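Local coordinates for protein 3-phytase (Klebsiella pneumoniae, PDB 2WNH) that probably hydrolyses phytate (inositol hexakisphosphate), releasing phosphate from its 3-position, as a member of the histidine acid phosphatase family, at residues B[154-157]-B[158-161]; B[33-36]-B[37-41]. The protein carries 3 engineered substitutions. One frame throughout, in Å; residues are numbered along the deposited sequence.

From the N terminus, the chain first reaches interaction 2, successive turns of helix 32-42 joined by i to i+4 backbone bonds and an R35-E39 salt bridge. More than a hundred residues later comes interaction 1, the short junction where helix 143-154 ends and helix 157-163 begins. Neither contact closes a long loop, since in each the two segments are directly joined; they follow one another in series without nesting or crossing. The centres of interactions 1 and 2 lie about 24 Å apart, and the nearest atoms of interactions 1 and 2 about 11 Å apart. Interaction 2 rests on helix 204-219, whereas interaction 1 reaches helix 243-250 through an arginine.

Interaction 1 (B[154-157]-B[158-161]); sequences AGDL and AQRR
R160 reaches back to the end of the preceding helix, where its NE donates a nearly straight hydrogen bond (163°) to the carbonyl O of A154 at 2.8 Å. That oxygen lies at the edge of the guanidinium, close to its plane. CG of R160 stands beside its backbone N (chi1 -75°) and the chain is extended from there to NE, which carries the flat group past the turn to A154. This is the more enclosed side: A154 is buried, L251 packs against A154 and R160, and W189 against L157, while CD2 of L157 lightly touches CD of R160 at 4.1 Å. NH2 of R160 bonds K153 O and NH1 pairs with E247, so both the neighbouring carbonyl and a separate helix hold the guanidinium in place. Between the two helices, G155 leaves helical geometry with positive phi, and D156 is the N-cap of helix 157-163. Its OD1 accepts from Q159 N at 3.2 Å, with the N-H lying well above the carboxylate plane, while its backbone O takes R160 N, also at 3.2 Å. The D156 side is exposed and looser. There the side chains of D156 and Q159 cross at about a right angle, their carboxylate and amide planes 64° apart, and NE2 of Q159 gives OD2 of D156 just a weak hydrogen bond of 3.5 Å.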
ATOM      1  N   ALA B 154      31.906  24.409  39.268  1.00 25.20           N
ATOM      2  CA  ALA B 154      33.178  24.012  38.635  1.00 24.99           C
ATOM      3  C   ALA B 154      34.260  23.655  39.666  1.00 25.99           C
ATOM      4  O   ALA B 154      34.974  22.682  39.499  1.00 25.83           O
ATOM      5  CB  ALA B 154      33.674  25.090  37.680  1.00 24.29           C
ATOM      6  N   GLY B 155      34.361  24.434  40.740  1.00 27.31           N
ATOM      7  CA  GLY B 155      35.377  24.175  41.769  1.00 28.76           C
ATOM      8  C   GLY B 155      36.772  24.284  41.182  1.00 29.05           C
ATOM      9  O   GLY B 155      37.067  25.225  40.447  1.00 29.95           O
ATOM     10  N   ASP B 156      37.622  23.305  41.472  1.00 30.67           N
ATOM     11  CA  ASP B 156      38.995  23.304  40.959  1.00 31.86           C
ATOM     12  C   ASP B 156      39.062  22.838  39.498  1.00 30.56           C
ATOM     13  O   ASP B 156      39.005  21.645  39.244  1.00 32.00           O
ATOM     14  CB  ASP B 156      39.873  22.397  41.840  1.00 32.79           C
ATOM     15  CG  ASP B 156      41.367  22.570  41.578  1.00 36.83           C
ATOM     16  OD1 ASP B 156      41.776  23.020  40.480  1.00 36.61           O
ATOM     17  OD2 ASP B 156      42.145  22.242  42.497  1.00 41.35           O
ATOM     18  N   LEU B 157      39.202  23.775  38.558  1.00 30.14           N
ATOM     19  CA  LEU B 157      39.203  23.454  37.116  1.00 29.49           C
ATOM     20  C   LEU B 157      40.470  22.721  36.635  1.00 31.05           C
ATOM     21  O   LEU B 157      40.413  21.888  35.712  1.00 30.05           O
ATOM     22  CB  LEU B 157      38.921  24.699  36.262  1.00 29.39           C
ATOM     23  CG  LEU B 157      37.451  25.162  36.155  1.00 27.72           C
ATOM     24  CD1 LEU B 157      37.359  26.542  35.568  1.00 26.64           C
ATOM     25  CD2 LEU B 157      36.612  24.168  35.319  1.00 28.00           C
ATOM     26  N   ALA B 158      41.610  23.024  37.264  1.00 31.52           N
ATOM     27  CA  ALA B 158      42.850  22.284  37.005  1.00 31.09           C
ATOM     28  C   ALA B 158      42.679  20.808  37.325  1.00 30.77           C
ATOM     29  O   ALA B 158      43.172  19.948  36.586  1.00 30.31           O
ATOM     30  CB  ALA B 158      44.013  22.865  37.829  1.00 32.03           C
ATOM     31  N   GLN B 159      41.999  20.516  38.433  1.00 30.96           N
ATOM     32  CA  GLN B 159      41.746  19.143  38.845  1.00 32.56           C
ATOM     33  C   GLN B 159      40.774  18.430  37.882  1.00 32.37           C
ATOM     34  O   GLN B 159      40.956  17.250  37.569  1.00 31.76           O
ATOM     35  CB  GLN B 159      41.207  19.119  40.271  1.00 34.19           C
ATOM     36  CG  GLN B 159      41.170  17.752  40.924  1.00 39.31           C
ATOM     37  CD  GLN B 159      40.930  17.829  42.433  1.00 46.64           C
ATOM     38  OE1 GLN B 159      40.305  16.940  43.018  1.00 50.76           O
ATOM     39  NE2 GLN B 159      41.425  18.895  43.067  1.00 48.08           N
ATOM     40  N   ARG B 160      39.743  19.149  37.428  1.00 31.44           N
ATOM     41  CA  ARG B 160      38.809  18.599  36.431  1.00 30.32           C
ATOM     42  C   ARG B 160      39.543  18.273  35.115  1.00 29.27           C
ATOM     43  O   ARG B 160      39.318  17.213  34.517  1.00 29.07           O
ATOM     44  CB  ARG B 160      37.645  19.564  36.168  1.00 29.23           C
ATOM     45  CG  ARG B 160      36.572  19.638  37.259  1.00 29.07           C
ATOM     46  CD  ARG B 160      35.407  20.526  36.788  1.00 24.34           C
ATOM     47  NE  ARG B 160      34.318  20.645  37.763  1.00 27.65           N
ATOM     48  CZ  ARG B 160      33.261  19.829  37.838  1.00 28.23           C
ATOM     49  NH1 ARG B 160      33.131  18.790  37.007  1.00 27.01           N
ATOM     50  NH2 ARG B 160      32.326  20.043  38.758  1.00 25.75           N
ATOM     51  N   ARG B 161      40.416  19.188  34.680  1.00 28.88           N
ATOM     52  CA  ARG B 161      41.193  19.029  33.445  1.00 29.33           C
ATOM     53  C   ARG B 161      42.126  17.832  33.523  1.00 30.01           C
ATOM     54  O   ARG B 161      42.254  17.063  32.554  1.00 29.61           O
ATOM     55  CB  ARG B 161      41.992  20.296  33.145  1.00 29.21           C
ATOM     56  CG  ARG B 161      42.667  20.330  31.777  1.00 29.53           C
ATOM     57  CD  ARG B 161      43.559  21.544  31.686  1.00 34.28           C
ATOM     58  NE  ARG B 161      44.227  21.681  30.394  1.00 39.18           N
ATOM     59  CZ  ARG B 161      45.380  22.332  30.216  1.00 41.41           C
ATOM     60  NH1 ARG B 161      46.005  22.883  31.253  1.00 41.46           N
ATOM     61  NH2 ARG B 161      45.924  22.419  29.004  1.00 41.22           N
TER

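Interaction 2 (B[33-36]-B[37-41]); sequences GNRE and AIEAA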
ATOM      1  N   GLY B  33      29.309  29.662  14.136  1.00 24.89           N
ATOM      2  CA  GLY B  33      30.114  29.955  15.321  1.00 25.19           C
ATOM      3  C   GLY B  33      30.992  28.803  15.751  1.00 25.97           C
ATOM      4  O   GLY B  33      32.187  29.000  16.050  1.00 25.12           O
ATOM      5  N   ASN B  34      30.403  27.598  15.794  1.00 24.68           N
ATOM      6  CA  ASN B  34      31.139  26.376  16.119  1.00 23.34           C
ATOM      7  C   ASN B  34      32.332  26.215  15.190  1.00 22.28           C
ATOM      8  O   ASN B  34      33.429  25.909  15.634  1.00 20.20           O
ATOM      9  CB  ASN B  34      30.291  25.109  15.928  1.00 23.66           C
ATOM     10  CG  ASN B  34      29.192  24.929  16.970  1.00 27.97           C
ATOM     11  OD1 ASN B  34      28.254  24.137  16.740  1.00 29.89           O
ATOM     12  ND2 ASN B  34      29.278  25.638  18.103  1.00 23.10           N
ATOM     13  N   ARG B  35      32.100  26.374  13.892  1.00 21.93           N
ATOM     14  CA  ARG B  35      33.170  26.188  12.907  1.00 22.69           C
ATOM     15  C   ARG B  35      34.345  27.130  13.174  1.00 24.00           C
ATOM     16  O   ARG B  35      35.498  26.686  13.212  1.00 23.93           O
ATOM     17  CB  ARG B  35      32.672  26.399  11.482  1.00 21.83           C
ATOM     18  CG  ARG B  35      33.772  26.207  10.433  1.00 22.73           C
ATOM     19  CD  ARG B  35      33.235  26.281   9.002  1.00 23.97           C
ATOM     20  NE  ARG B  35      32.281  25.210   8.704  1.00 21.35           N
ATOM     21  CZ  ARG B  35      32.605  23.955   8.420  1.00 20.48           C
ATOM     22  NH1 ARG B  35      33.869  23.557   8.403  1.00 21.50           N
ATOM     23  NH2 ARG B  35      31.648  23.084   8.152  1.00 20.01           N
ATOM     24  N   GLU B  36      34.034  28.417  13.355  1.00 25.17           N
ATOM     25  CA  GLU B  36      35.062  29.418  13.676  1.00 26.95           C
ATOM     26  C   GLU B  36      35.936  28.935  14.819  1.00 26.89           C
ATOM     27  O   GLU B  36      37.168  28.977  14.734  1.00 26.40           O
ATOM     28  CB  GLU B  36      34.422  30.745  14.077  1.00 28.06           C
ATOM     29  CG  GLU B  36      33.946  31.611  12.928  1.00 35.21           C
ATOM     30  CD  GLU B  36      33.357  32.957  13.380  1.00 43.11           C
ATOM     31  OE1 GLU B  36      33.070  33.147  14.592  1.00 46.04           O
ATOM     32  OE2 GLU B  36      33.172  33.830  12.504  1.00 47.07           O
ATOM     33  N   ALA B  37      35.284  28.467  15.882  1.00 25.95           N
ATOM     34  CA  ALA B  37      35.957  28.033  17.102  1.00 25.65           C
ATOM     35  C   ALA B  37      36.813  26.792  16.904  1.00 25.72           C
ATOM     36  O   ALA B  37      37.956  26.752  17.356  1.00 24.02           O
ATOM     37  CB  ALA B  37      34.945  27.800  18.223  1.00 26.06           C
ATOM     38  N   ILE B  38      36.254  25.767  16.257  1.00 24.27           N
ATOM     39  CA  ILE B  38      36.951  24.498  16.138  1.00 24.31           C
ATOM     40  C   ILE B  38      38.094  24.591  15.129  1.00 23.61           C
ATOM     41  O   ILE B  38      39.116  23.953  15.305  1.00 24.33           O
ATOM     42  CB  ILE B  38      35.986  23.294  15.850  1.00 24.04           C
ATOM     43  CG1 ILE B  38      35.335  23.390  14.456  1.00 24.82           C
ATOM     44  CG2 ILE B  38      34.944  23.172  16.990  1.00 23.39           C
ATOM     45  CD1 ILE B  38      34.391  22.204  14.134  1.00 25.02           C
ATOM     46  N   GLU B  39      37.911  25.396  14.087  1.00 22.80           N
ATOM     47  CA  GLU B  39      38.971  25.580  13.100  1.00 24.59           C
ATOM     48  C   GLU B  39      40.119  26.385  13.700  1.00 25.34           C
ATOM     49  O   GLU B  39      41.284  26.084  13.428  1.00 26.35           O
ATOM     50  CB  GLU B  39      38.428  26.207  11.821  1.00 24.88           C
ATOM     51  CG  GLU B  39      37.612  25.196  11.019  1.00 24.90           C
ATOM     52  CD  GLU B  39      37.101  25.719   9.689  1.00 25.61           C
ATOM     53  OE1 GLU B  39      37.139  26.950   9.428  1.00 25.89           O
ATOM     54  OE2 GLU B  39      36.621  24.879   8.904  1.00 24.03           O
ATOM     55  N   ALA B  40      39.796  27.362  14.546  1.00 25.71           N
ATOM     56  CA  ALA B  40      40.832  28.120  15.270  1.00 26.76           C
ATOM     57  C   ALA B  40      41.547  27.235  16.279  1.00 27.77           C
ATOM     58  O   ALA B  40      42.781  27.250  16.357  1.00 28.67           O
ATOM     59  CB  ALA B  40      40.232  29.360  15.963  1.00 26.01           C
ATOM     60  N   ALA B  41      40.776  26.446  17.028  1.00 27.80           N
ATOM     61  CA  ALA B  41      41.308  25.529  18.046  1.00 27.89           C
ATOM     62  C   ALA B  41      42.338  24.525  17.536  1.00 28.40           C
ATOM     63  O   ALA B  41      43.246  24.124  18.276  1.00 28.04           O
ATOM     64  CB  ALA B  41      40.165  24.776  18.721  1.00 28.68           C
TER
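OE2 of E39 is gripped by two donors: NH1 of R35, one turn earlier on the same helix, and the backbone N of W46 in the loop that follows. The R35 NH1 to E39 OE2 distance is 3.1 Å, a salt bridge with an N-H...O angle of 157°. The oxygen sits exactly at the edge of the guanidinium, in its plane, yet the nitrogen approaches from above the carboxylate plane, the two planes being 65° apart. R35 sends CG anti to its backbone N and then bends at chi3 (-63°), bringing NH1 over to the glutamate; E39 stays extended beyond CG. The CG methylene of R35 lies over the face of the E39 carboxylate, 3.4 Å from CD of E39 and almost as near both of its oxygens. The stronger hold on R35 lies beyond the helix: NE forms a salt bridge with D53 and NH2 bonds the carbonyl of T47, so this buried guanidinium ties helix 32-42 to the segment after it. Beneath the pair runs regular alpha-helical i to i+4 bonding, in which E39 N donates to R35 O and I38 N to N34 O, both at 2.9 Å. CG1 and CG2 of I38 both lie 3.4 Å from the O of N34, and the I38 side chain packs on N209 and M210 of helix 204-219 and on W46. A37 CB comes 3.5 Å from the same carbonyl O of N34. With D53 paired at NE and E39 at NH1, the buried charge of R35 is probably well compensated, and the guanidinium is held at several of its nitrogens against rotation.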